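Local coordinates for protein cytochrome P450 (PDB 5L92) that binds heme and, beside it, the steroid corticosterone, and probably acts as a steroid-oxidising monooxygenase, at residues F23-W28 / P288-H293; L129-I134 / W378-E383; I167-P172 / L239-N244. All blocks are in the same frame, centred on the assembly; numbering follows the deposited sequence.

Contact 1: F23-W28 / P288-H293. With HEM (protoporphyrin IX containing Fe), chain C.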
# COMPACT_ATOMS: atom_id res chain seq x y z
N PHE A 23 -2.90 -16.36 1.37
CA PHE A 23 -3.81 -15.30 1.00
C PHE A 23 -5.03 -15.23 1.91
O PHE A 23 -5.85 -14.33 1.74
CB PHE A 23 -4.27 -15.48 -0.45
CG PHE A 23 -4.82 -14.23 -1.07
CD1 PHE A 23 -4.07 -13.08 -1.15
CD2 PHE A 23 -6.08 -14.23 -1.62
CE1 PHE A 23 -4.58 -11.90 -1.75
CE2 PHE A 23 -6.60 -13.07 -2.23
CZ PHE A 23 -5.83 -11.91 -2.30
N ASN A 24 -5.17 -16.14 2.85
CA ASN A 24 -6.29 -16.13 3.79
C ASN A 24 -5.74 -16.37 5.20
O ASN A 24 -5.91 -17.45 5.79
CB ASN A 24 -7.36 -17.15 3.38
CG ASN A 24 -8.01 -16.79 2.02
OD1 ASN A 24 -8.86 -15.91 1.94
ND2 ASN A 24 -7.59 -17.47 0.96
N PRO A 25 -5.07 -15.37 5.76
CA PRO A 25 -4.56 -15.45 7.13
C PRO A 25 -5.61 -15.22 8.21
O PRO A 25 -5.26 -15.23 9.40
CB PRO A 25 -3.50 -14.33 7.15
CG PRO A 25 -4.05 -13.29 6.17
CD PRO A 25 -4.72 -14.10 5.09
N PHE A 26 -6.88 -15.08 7.85
CA PHE A 26 -7.85 -14.53 8.79
C PHE A 26 -8.27 -15.52 9.88
O PHE A 26 -8.64 -15.08 10.97
CB PHE A 26 -9.06 -13.99 8.02
CG PHE A 26 -8.65 -13.09 6.85
CD1 PHE A 26 -8.10 -11.87 7.09
CD2 PHE A 26 -8.78 -13.52 5.55
CE1 PHE A 26 -7.71 -11.05 6.03
CE2 PHE A 26 -8.38 -12.72 4.51
CZ PHE A 26 -7.83 -11.50 4.75
N SER A 27 -8.18 -16.82 9.65
CA SER A 27 -8.45 -17.77 10.73
C SER A 27 -7.38 -17.69 11.82
O SER A 27 -7.70 -17.74 13.01
CB SER A 27 -8.54 -19.20 10.17
OG SER A 27 -9.76 -19.37 9.49
N TRP A 28 -6.12 -17.55 11.41
CA TRP A 28 -5.03 -17.31 12.35
C TRP A 28 -5.25 -16.04 13.16
O TRP A 28 -5.11 -16.05 14.40
CB TRP A 28 -3.72 -17.21 11.59
CG TRP A 28 -2.51 -16.97 12.49
CD1 TRP A 28 -2.12 -17.74 13.56
CD2 TRP A 28 -1.56 -15.88 12.42
NE1 TRP A 28 -0.98 -17.20 14.15
CE2 TRP A 28 -0.62 -16.07 13.46
CE3 TRP A 28 -1.41 -14.77 11.57
CZ2 TRP A 28 0.46 -15.21 13.66
CZ3 TRP A 28 -0.34 -13.92 11.77
CH2 TRP A 28 0.57 -14.14 12.82
N PRO A 288 -4.67 -4.04 1.27
CA PRO A 288 -3.36 -4.05 0.57
C PRO A 288 -2.15 -4.08 1.50
O PRO A 288 -1.09 -4.60 1.11
CB PRO A 288 -3.41 -2.74 -0.23
CG PRO A 288 -4.90 -2.55 -0.47
CD PRO A 288 -5.49 -2.90 0.84
N VAL A 289 -2.27 -3.52 2.69
CA VAL A 289 -1.23 -3.58 3.71
C VAL A 289 -1.82 -4.26 4.95
O VAL A 289 -2.76 -3.75 5.56
CB VAL A 289 -0.68 -2.19 4.05
CG1 VAL A 289 0.44 -2.29 5.12
CG2 VAL A 289 -0.11 -1.49 2.77
N GLN A 290 -1.28 -5.43 5.30
CA GLN A 290 -1.86 -6.22 6.40
C GLN A 290 -1.36 -5.81 7.78
O GLN A 290 -2.07 -6.01 8.78
CB GLN A 290 -1.58 -7.71 6.22
CG GLN A 290 -2.40 -8.35 5.11
CD GLN A 290 -3.87 -8.44 5.44
OE1 GLN A 290 -4.24 -8.98 6.48
NE2 GLN A 290 -4.70 -7.86 4.59
N ALA A 291 -0.15 -5.25 7.85
CA ALA A 291 0.53 -4.96 9.11
C ALA A 291 1.63 -3.94 8.85
O ALA A 291 2.06 -3.74 7.72
CB ALA A 291 1.13 -6.24 9.73
N LEU A 292 2.11 -3.33 9.93
CA LEU A 292 3.18 -2.35 9.92
C LEU A 292 4.21 -2.76 10.98
O LEU A 292 4.08 -3.81 11.62
CB LEU A 292 2.62 -0.94 10.18
CG LEU A 292 1.62 -0.49 9.11
CD1 LEU A 292 0.90 0.79 9.49
CD2 LEU A 292 2.41 -0.28 7.83
N HIS A 293 5.24 -1.93 11.15
CA HIS A 293 6.29 -2.18 12.13
C HIS A 293 6.53 -0.94 12.96
O HIS A 293 6.47 0.17 12.44
CB HIS A 293 7.61 -2.60 11.47
CG HIS A 293 7.60 -4.00 10.95
ND1 HIS A 293 6.99 -4.36 9.76
CD2 HIS A 293 8.12 -5.15 11.46
CE1 HIS A 293 7.14 -5.66 9.57
NE2 HIS A 293 7.82 -6.16 10.58
CHA HEM C . 1.77 5.83 4.51
CHB HEM C . -1.26 2.31 2.96
CHC HEM C . -1.44 4.27 -1.43
CHD HEM C . 1.94 7.43 -0.00
C1A HEM C . 0.91 4.73 4.46
C2A HEM C . 0.54 3.92 5.60
C3A HEM C . -0.28 2.95 5.17
C4A HEM C . -0.48 3.12 3.75
CMA HEM C . -0.92 1.84 6.04
CAA HEM C . 1.03 4.12 7.06
CBA HEM C . 2.52 3.82 7.23
CGA HEM C . 2.92 3.68 8.67
O1A HEM C . 2.18 4.12 9.57
O2A HEM C . 3.99 3.11 8.97
C1B HEM C . -1.63 2.53 1.65
C2B HEM C . -2.65 1.83 0.88
C3B HEM C . -2.67 2.38 -0.34
C4B HEM C . -1.67 3.43 -0.37
CMB HEM C . -3.54 0.70 1.43
CAB HEM C . -3.57 2.08 -1.56
CBB HEM C . -4.78 1.51 -1.45
C1C HEM C . -0.53 5.31 -1.42
C2C HEM C . -0.17 6.11 -2.56
C3C HEM C . 0.74 6.99 -2.16
C4C HEM C . 1.03 6.75 -0.77
CMC HEM C . -0.76 6.04 -3.99
CAC HEM C . 1.37 8.00 -3.12
CBC HEM C . 1.29 9.30 -2.87
C1D HEM C . 2.20 7.28 1.33
C2D HEM C . 3.16 8.06 2.08
C3D HEM C . 3.12 7.63 3.35
C4D HEM C . 2.14 6.56 3.41
CMD HEM C . 4.03 9.17 1.44
CAD HEM C . 3.94 8.13 4.57
CBD HEM C . 3.16 9.21 5.36
CGD HEM C . 3.84 9.63 6.64
O1D HEM C . 3.54 10.73 7.16
O2D HEM C . 4.68 8.88 7.21
NA HEM C . 0.27 4.24 3.33
NB HEM C . -1.05 3.48 0.84
NC HEM C . 0.23 5.72 -0.35
ND HEM C . 1.63 6.36 2.17
FE HEM C . 0.21 5.02 1.49
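Phe26 and Pro25 both approach the amide of Gln290, and a single atom, OE1, does the touching on that side. CE1 of the Phe26 ring comes to 4.1 Å from Gln290 OE1, and Pro25 CG lies 4.3 Å from the same oxygen. The two longer side chains cross at about a right angle, with the ring and amide planes turned 74° apart, and OE1 comes to CE1 obliquely. Pro25 also lies over one face of the ring it precedes, its CD 3.9 Å above the plane of Phe26 and near the ring centre. Gln290 gets its oxygen there by bending: CG sits beside the backbone N (chi1 -73°) and the chain turns again at chi2, -69°. No hydrogen bond spans the two segments, yet the buried amide is held at both ends. OE1 is hydrogen-bonded to the hydroxyl of Tyr29, one residue beyond 23-28, and NE2 to the carbonyl of Ser287, just before 288-293; together they fix which way the amide is flipped. The Phe26 ring has a further partner in Arg322, through a cation-pi contact. Pro288, Val289 and Leu292 meet the heme instead: Pro288 CB is 3.8 Å from the methyl carbon CMB, Val289 CG2 is 4.0 Å from the meso carbon CHB, and Leu292 CD1 is 3.6 Å from the propionate oxygen O1A. Residues 288-293 are thus a thin wall with the cofactor on one side and the start of helix 26-33 on the other. This is the cytochrome P450 arrangement in which the segment between the K helix and the following strand of the large sheet borders the heme, backed here by the N-terminal A helix.

Contact 2: L129-I134 / W378-E383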
# COMPACT_ATOMS: atom_id res chain seq x y z
N LEU A 129 -8.62 -8.58 -26.55
CA LEU A 129 -8.52 -9.84 -25.79
C LEU A 129 -9.86 -10.18 -25.14
O LEU A 129 -10.54 -9.32 -24.59
CB LEU A 129 -7.42 -9.74 -24.73
CG LEU A 129 -6.01 -9.35 -25.22
CD1 LEU A 129 -5.05 -9.14 -24.04
CD2 LEU A 129 -5.41 -10.36 -26.19
N GLU A 130 -10.24 -11.45 -25.23
CA GLU A 130 -11.42 -11.92 -24.52
C GLU A 130 -11.10 -12.14 -23.04
O GLU A 130 -11.96 -11.94 -22.18
CB GLU A 130 -11.94 -13.20 -25.19
CG GLU A 130 -13.26 -13.80 -24.58
CD GLU A 130 -14.51 -12.88 -24.76
OE1 GLU A 130 -14.44 -11.90 -25.55
OE2 GLU A 130 -15.56 -13.14 -24.11
N ASP A 131 -9.86 -12.51 -22.74
CA ASP A 131 -9.39 -12.80 -21.39
C ASP A 131 -8.23 -11.86 -21.08
O ASP A 131 -7.28 -11.77 -21.87
CB ASP A 131 -8.93 -14.26 -21.27
CG ASP A 131 -10.08 -15.26 -21.38
OD1 ASP A 131 -11.22 -14.92 -21.00
OD2 ASP A 131 -9.84 -16.40 -21.83
N ILE A 132 -8.29 -11.15 -19.96
CA ILE A 132 -7.26 -10.18 -19.61
C ILE A 132 -6.77 -10.40 -18.18
O ILE A 132 -7.49 -10.89 -17.31
CB ILE A 132 -7.75 -8.73 -19.77
CG1 ILE A 132 -9.00 -8.50 -18.92
CG2 ILE A 132 -8.05 -8.42 -21.24
CD1 ILE A 132 -9.47 -7.07 -18.93
N ASP A 133 -5.54 -9.97 -17.93
CA ASP A 133 -4.95 -9.97 -16.60
C ASP A 133 -5.20 -8.60 -15.98
O ASP A 133 -4.53 -7.62 -16.31
CB ASP A 133 -3.47 -10.31 -16.70
CG ASP A 133 -2.78 -10.39 -15.33
OD1 ASP A 133 -3.40 -10.12 -14.30
OD2 ASP A 133 -1.59 -10.71 -15.30
N ILE A 134 -6.18 -8.51 -15.07
CA ILE A 134 -6.51 -7.25 -14.40
C ILE A 134 -5.24 -6.56 -13.91
O ILE A 134 -5.13 -5.32 -13.93
CB ILE A 134 -7.48 -7.47 -13.23
CG1 ILE A 134 -8.83 -8.03 -13.71
CG2 ILE A 134 -7.73 -6.19 -12.48
CD1 ILE A 134 -9.43 -7.29 -14.86
N TRP A 378 -14.05 -15.35 -13.63
CA TRP A 378 -12.75 -15.94 -13.68
C TRP A 378 -12.53 -16.57 -15.03
O TRP A 378 -13.40 -17.17 -15.56
CB TRP A 378 -12.58 -17.03 -12.63
CG TRP A 378 -13.18 -16.84 -11.32
CD1 TRP A 378 -14.31 -17.38 -10.90
CD2 TRP A 378 -12.65 -16.12 -10.23
NE1 TRP A 378 -14.56 -17.02 -9.64
CE2 TRP A 378 -13.54 -16.25 -9.20
CE3 TRP A 378 -11.52 -15.37 -10.04
CZ2 TRP A 378 -13.34 -15.65 -7.99
CZ3 TRP A 378 -11.33 -14.79 -8.87
CH2 TRP A 378 -12.22 -14.93 -7.85
N SER A 379 -11.35 -16.43 -15.57
CA SER A 379 -11.04 -17.07 -16.81
C SER A 379 -10.68 -18.51 -16.53
O SER A 379 -10.31 -18.83 -15.45
CB SER A 379 -9.93 -16.32 -17.51
OG SER A 379 -8.80 -17.08 -17.77
N PRO A 380 -10.78 -19.36 -17.61
CA PRO A 380 -10.37 -20.74 -17.35
C PRO A 380 -8.91 -20.89 -16.96
O PRO A 380 -8.56 -21.89 -16.45
CB PRO A 380 -10.64 -21.46 -18.65
CG PRO A 380 -11.62 -20.66 -19.36
CD PRO A 380 -11.25 -19.29 -19.06
N SER A 381 -8.11 -19.87 -17.18
CA SER A 381 -6.72 -19.91 -16.83
C SER A 381 -6.37 -19.32 -15.48
O SER A 381 -5.23 -19.27 -15.13
CB SER A 381 -5.89 -19.21 -17.89
OG SER A 381 -5.69 -20.01 -18.99
N PHE A 382 -7.35 -18.87 -14.73
CA PHE A 382 -7.09 -18.28 -13.46
C PHE A 382 -6.43 -19.20 -12.48
O PHE A 382 -6.79 -20.32 -12.36
CB PHE A 382 -8.36 -17.71 -12.83
CG PHE A 382 -8.17 -17.25 -11.42
CD1 PHE A 382 -8.22 -18.16 -10.41
CD2 PHE A 382 -7.90 -15.96 -11.12
CE1 PHE A 382 -8.02 -17.80 -9.13
CE2 PHE A 382 -7.68 -15.58 -9.83
CZ PHE A 382 -7.75 -16.51 -8.83
N GLU A 383 -5.46 -18.66 -11.78
CA GLU A 383 -4.74 -19.34 -10.72
C GLU A 383 -4.47 -18.32 -9.64
O GLU A 383 -4.11 -17.24 -9.95
CB GLU A 383 -3.42 -19.91 -11.19
CG GLU A 383 -3.43 -21.30 -11.76
CD GLU A 383 -2.18 -21.58 -12.58
OE1 GLU A 383 -1.08 -21.44 -12.05
OE2 GLU A 383 -2.29 -21.91 -13.77
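A carboxylate that finds only carbon across the contact is the odd feature here: Asp131 OD1 lies 4.0 Å from Ser379 CB, and its OD2 is 4.2 Å from Pro380 CD, while no hydrogen bond joins the two segments. The charge is answered elsewhere. Asp131 OD2 forms a salt bridge with Arg401, a residue that Pro380 also packs against, so the arginine links the two sides indirectly. With CG beside its own backbone N (chi1 -68°), the aspartate leans across to the serine and proline. The separation has a simple origin in the fold. Strands 131-133 and 377-378 are the outer members of the small three-stranded antiparallel sheet of the P450 fold, and both pair with strand 399-401 between them; Ser379 continues that pairing by a backbone bond to Leu399, and Ile132 bonds to Ile400. Just past the strand the chain reverses in a type I turn, closed by Phe382 N to Ser379 O at 3.0 Å. Ser379 OG adds an ST turn, accepting from Ser381 N at 2.9 Å. In this bond the serine hydroxyl nearly eclipses its own carbonyl carbon (chi1 122°), a strained setting. The CB of Ser379 points toward Asp131. At the far end of the other segment Asp133 OD1 caps the helix that follows, bonding to Val135 N, and also takes the backbone N of Leu398.

Contact 3: I167-P172 / L239-N244. With C0R (corticosterone), chain D; HEM (protoporphyrin IX containing Fe), chain C.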
# COMPACT_ATOMS: atom_id res chain seq x y z
N ILE A 167 11.49 -5.68 -5.66
CA ILE A 167 12.58 -6.09 -4.78
C ILE A 167 12.41 -5.47 -3.39
O ILE A 167 12.47 -6.17 -2.37
CB ILE A 167 13.93 -5.73 -5.40
CG1 ILE A 167 14.19 -6.67 -6.58
CG2 ILE A 167 15.07 -5.76 -4.32
CD1 ILE A 167 15.44 -6.34 -7.40
N ILE A 168 12.18 -4.15 -3.33
CA ILE A 168 12.12 -3.45 -2.05
C ILE A 168 11.01 -4.02 -1.16
O ILE A 168 11.18 -4.14 0.06
CB ILE A 168 11.96 -1.93 -2.24
CG1 ILE A 168 13.21 -1.33 -2.88
CG2 ILE A 168 11.73 -1.25 -0.90
CD1 ILE A 168 14.49 -1.52 -2.05
N VAL A 169 9.84 -4.34 -1.73
CA VAL A 169 8.76 -4.87 -0.86
C VAL A 169 8.80 -6.40 -0.74
O VAL A 169 8.01 -6.97 0.03
CB VAL A 169 7.35 -4.40 -1.30
CG1 VAL A 169 7.24 -2.85 -1.30
CG2 VAL A 169 6.95 -4.99 -2.63
N ALA A 170 9.70 -7.06 -1.45
CA ALA A 170 9.73 -8.52 -1.47
C ALA A 170 10.01 -9.12 -0.09
O ALA A 170 10.80 -8.59 0.70
CB ALA A 170 10.78 -9.00 -2.48
N GLY A 171 9.29 -10.17 0.22
CA GLY A 171 9.57 -11.00 1.37
C GLY A 171 10.30 -12.26 0.96
O GLY A 171 10.28 -12.68 -0.20
N PRO A 172 10.96 -12.89 1.91
CA PRO A 172 11.78 -14.05 1.59
C PRO A 172 10.95 -15.29 1.30
O PRO A 172 9.82 -15.44 1.79
CB PRO A 172 12.62 -14.23 2.86
CG PRO A 172 11.69 -13.77 3.93
CD PRO A 172 10.94 -12.61 3.35
N LEU A 239 7.33 7.54 -2.90
CA LEU A 239 6.16 7.71 -3.76
C LEU A 239 6.23 6.76 -4.93
O LEU A 239 5.22 6.15 -5.31
CB LEU A 239 6.04 9.14 -4.28
CG LEU A 239 5.74 10.28 -3.33
CD1 LEU A 239 5.45 11.53 -4.21
CD2 LEU A 239 4.61 10.02 -2.42
N LEU A 240 7.42 6.60 -5.50
CA LEU A 240 7.57 5.68 -6.62
C LEU A 240 7.10 4.28 -6.22
O LEU A 240 6.33 3.65 -6.95
CB LEU A 240 9.00 5.62 -7.09
CG LEU A 240 9.19 4.75 -8.32
CD1 LEU A 240 8.36 5.33 -9.48
CD2 LEU A 240 10.66 4.66 -8.67
N ILE A 241 7.60 3.79 -5.09
CA ILE A 241 7.28 2.43 -4.66
C ILE A 241 5.79 2.34 -4.35
O ILE A 241 5.12 1.38 -4.75
CB ILE A 241 8.14 2.03 -3.45
CG1 ILE A 241 9.62 2.05 -3.84
CG2 ILE A 241 7.77 0.64 -2.98
CD1 ILE A 241 10.59 1.72 -2.72
N ALA A 242 5.25 3.37 -3.69
CA ALA A 242 3.81 3.49 -3.48
C ALA A 242 3.05 3.46 -4.80
O ALA A 242 1.98 2.86 -4.89
CB ALA A 242 3.51 4.79 -2.76
N GLY A 243 3.58 4.12 -5.83
CA GLY A 243 2.95 4.12 -7.14
C GLY A 243 3.02 2.78 -7.87
O GLY A 243 2.36 2.62 -8.90
N ASN A 244 3.81 1.84 -7.34
CA ASN A 244 3.99 0.53 -7.95
C ASN A 244 3.41 -0.62 -7.13
O ASN A 244 3.41 -1.75 -7.61
CB ASN A 244 5.50 0.26 -8.14
CG ASN A 244 6.06 0.91 -9.41
OD1 ASN A 244 6.21 0.26 -10.44
ND2 ASN A 244 6.38 2.19 -9.32
C1 C0R D . 3.71 1.24 2.64
C2 C0R D . 2.38 1.90 2.24
C3 C0R D . 2.51 3.10 1.18
C4 C0R D . 3.79 3.06 0.21
C5 C0R D . 4.88 2.02 0.47
C6 C0R D . 6.12 1.94 -0.52
C7 C0R D . 7.49 1.90 0.34
C8 C0R D . 7.46 0.82 1.41
C9 C0R D . 6.18 0.91 2.36
C10 C0R D . 4.79 1.00 1.64
C11 C0R D . 6.31 -0.23 3.49
C12 C0R D . 7.76 -0.16 4.26
C13 C0R D . 8.96 -0.25 3.34
C14 C0R D . 8.79 0.89 2.18
C15 C0R D . 9.88 0.73 1.43
C16 C0R D . 11.05 0.43 2.51
C17 C0R D . 10.14 0.10 3.91
C18 C0R D . 9.06 -1.68 2.71
C19 C0R D . 4.43 -0.31 0.90
C20 C0R D . 10.85 -0.97 4.80
C21 C0R D . 10.93 -0.83 6.33
O1 C0R D . 1.69 3.98 0.97
O2 C0R D . 6.15 -1.44 2.95
O3 C0R D . 11.37 -1.94 4.27
O4 C0R D . 11.45 -2.05 6.83
CHA HEM C . 1.77 5.83 4.51
CHB HEM C . -1.26 2.31 2.96
CHC HEM C . -1.44 4.27 -1.43
CHD HEM C . 1.94 7.43 -0.00
C1A HEM C . 0.91 4.73 4.46
C2A HEM C . 0.54 3.92 5.60
C3A HEM C . -0.28 2.95 5.17
C4A HEM C . -0.48 3.12 3.75
CMA HEM C . -0.92 1.84 6.04
CAA HEM C . 1.03 4.12 7.06
CBA HEM C . 2.52 3.82 7.23
CGA HEM C . 2.92 3.68 8.67
O1A HEM C . 2.18 4.12 9.57
O2A HEM C . 3.99 3.11 8.97
C1B HEM C . -1.63 2.53 1.65
C2B HEM C . -2.65 1.83 0.88
C3B HEM C . -2.67 2.38 -0.34
C4B HEM C . -1.67 3.43 -0.37
CMB HEM C . -3.54 0.70 1.43
CAB HEM C . -3.57 2.08 -1.56
CBB HEM C . -4.78 1.51 -1.45
C1C HEM C . -0.53 5.31 -1.42
C2C HEM C . -0.17 6.11 -2.56
C3C HEM C . 0.74 6.99 -2.16
C4C HEM C . 1.03 6.75 -0.77
CMC HEM C . -0.76 6.04 -3.99
CAC HEM C . 1.37 8.00 -3.12
CBC HEM C . 1.29 9.30 -2.87
C1D HEM C . 2.20 7.28 1.33
C2D HEM C . 3.16 8.06 2.08
C3D HEM C . 3.12 7.63 3.35
C4D HEM C . 2.14 6.56 3.41
CMD HEM C . 4.03 9.17 1.44
CAD HEM C . 3.94 8.13 4.57
CBD HEM C . 3.16 9.21 5.36
CGD HEM C . 3.84 9.63 6.64
O1D HEM C . 3.54 10.73 7.16
O2D HEM C . 4.68 8.88 7.21
NA HEM C . 0.27 4.24 3.33
NB HEM C . -1.05 3.48 0.84
NC HEM C . 0.23 5.72 -0.35
ND HEM C . 1.63 6.36 2.17
FE HEM C . 0.21 5.02 1.49
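Ile168 opens the contact, laying its CG2 methyl 3.7 Å from Ile241 CD1, where the two isoleucine side chains cross at about a right angle. That methyl stands opposite the backbone N, and it serves two partners, since C15 of corticosterone is only 3.6 Å from Ile168 CG2. Next along the helix, Val169 slides past Ile241 in the reverse direction and puts CG1 3.9 Å from the Ile241 CG2 methyl. Beyond it helix 158-169 ends: Ala170 leaves helical geometry, and Lys187 NZ is hydrogen-bonded to the carbonyl oxygens of Ile168 and Ala170.

Ile168 and Val169 thus close on one side chain, and Ile241 in turn lies against the steroid, its CG2 facing C6. With Ile241 cut back to an alanine, Ile168 and Val169 would probably lose their apolar mate, and the middle of the steroid could shift in the gap. Ala242 is small enough to sit between two ligands, its CB 3.4 Å from steroid C4 and also touching the porphyrin. Within the helix, Asn244 ND2 reaches back to Leu240 O at 2.8 Å in a nearly straight bond (169°), approaching from above the carbonyl plane, while Asn244 OD1 is hydrogen-bonded to Tyr140. Ala242 O is likewise engaged by Thr246 OG1. The ketone oxygen O1 on C3, in the same steroid ring as C4, lies 1.9 Å from the heme iron, bound as an axial ligand on the side away from Cys352. The end of the F helix (158-169) packed against helix 229-245, whose Ala-Gly-x-x-Thr sequence runs beside the heme, is the distal substrate pocket characteristic of cytochromes P450.

In the fold
From the N terminus, the chain first passes 23-28, which waits some 260 residues for 288-293; contact 1 thereby ties the start of helix 26-33 to the loop beside the heme. Residues 129-134 come next and meet 378-383 some 244 residues later, near the C-terminal end, so contacts 1 and 2 cross. Contact 3, between helices 158-169 and 229-245, closes the shortest loop and lies within both of the others. Contacts 1 and 3 both touch the heme, with their centres about 17 Å apart. Contact 2 stands apart, its centre about 25 Å from that of contact 3, joining outer strand 131-133 to the turn that follows strand 377-378.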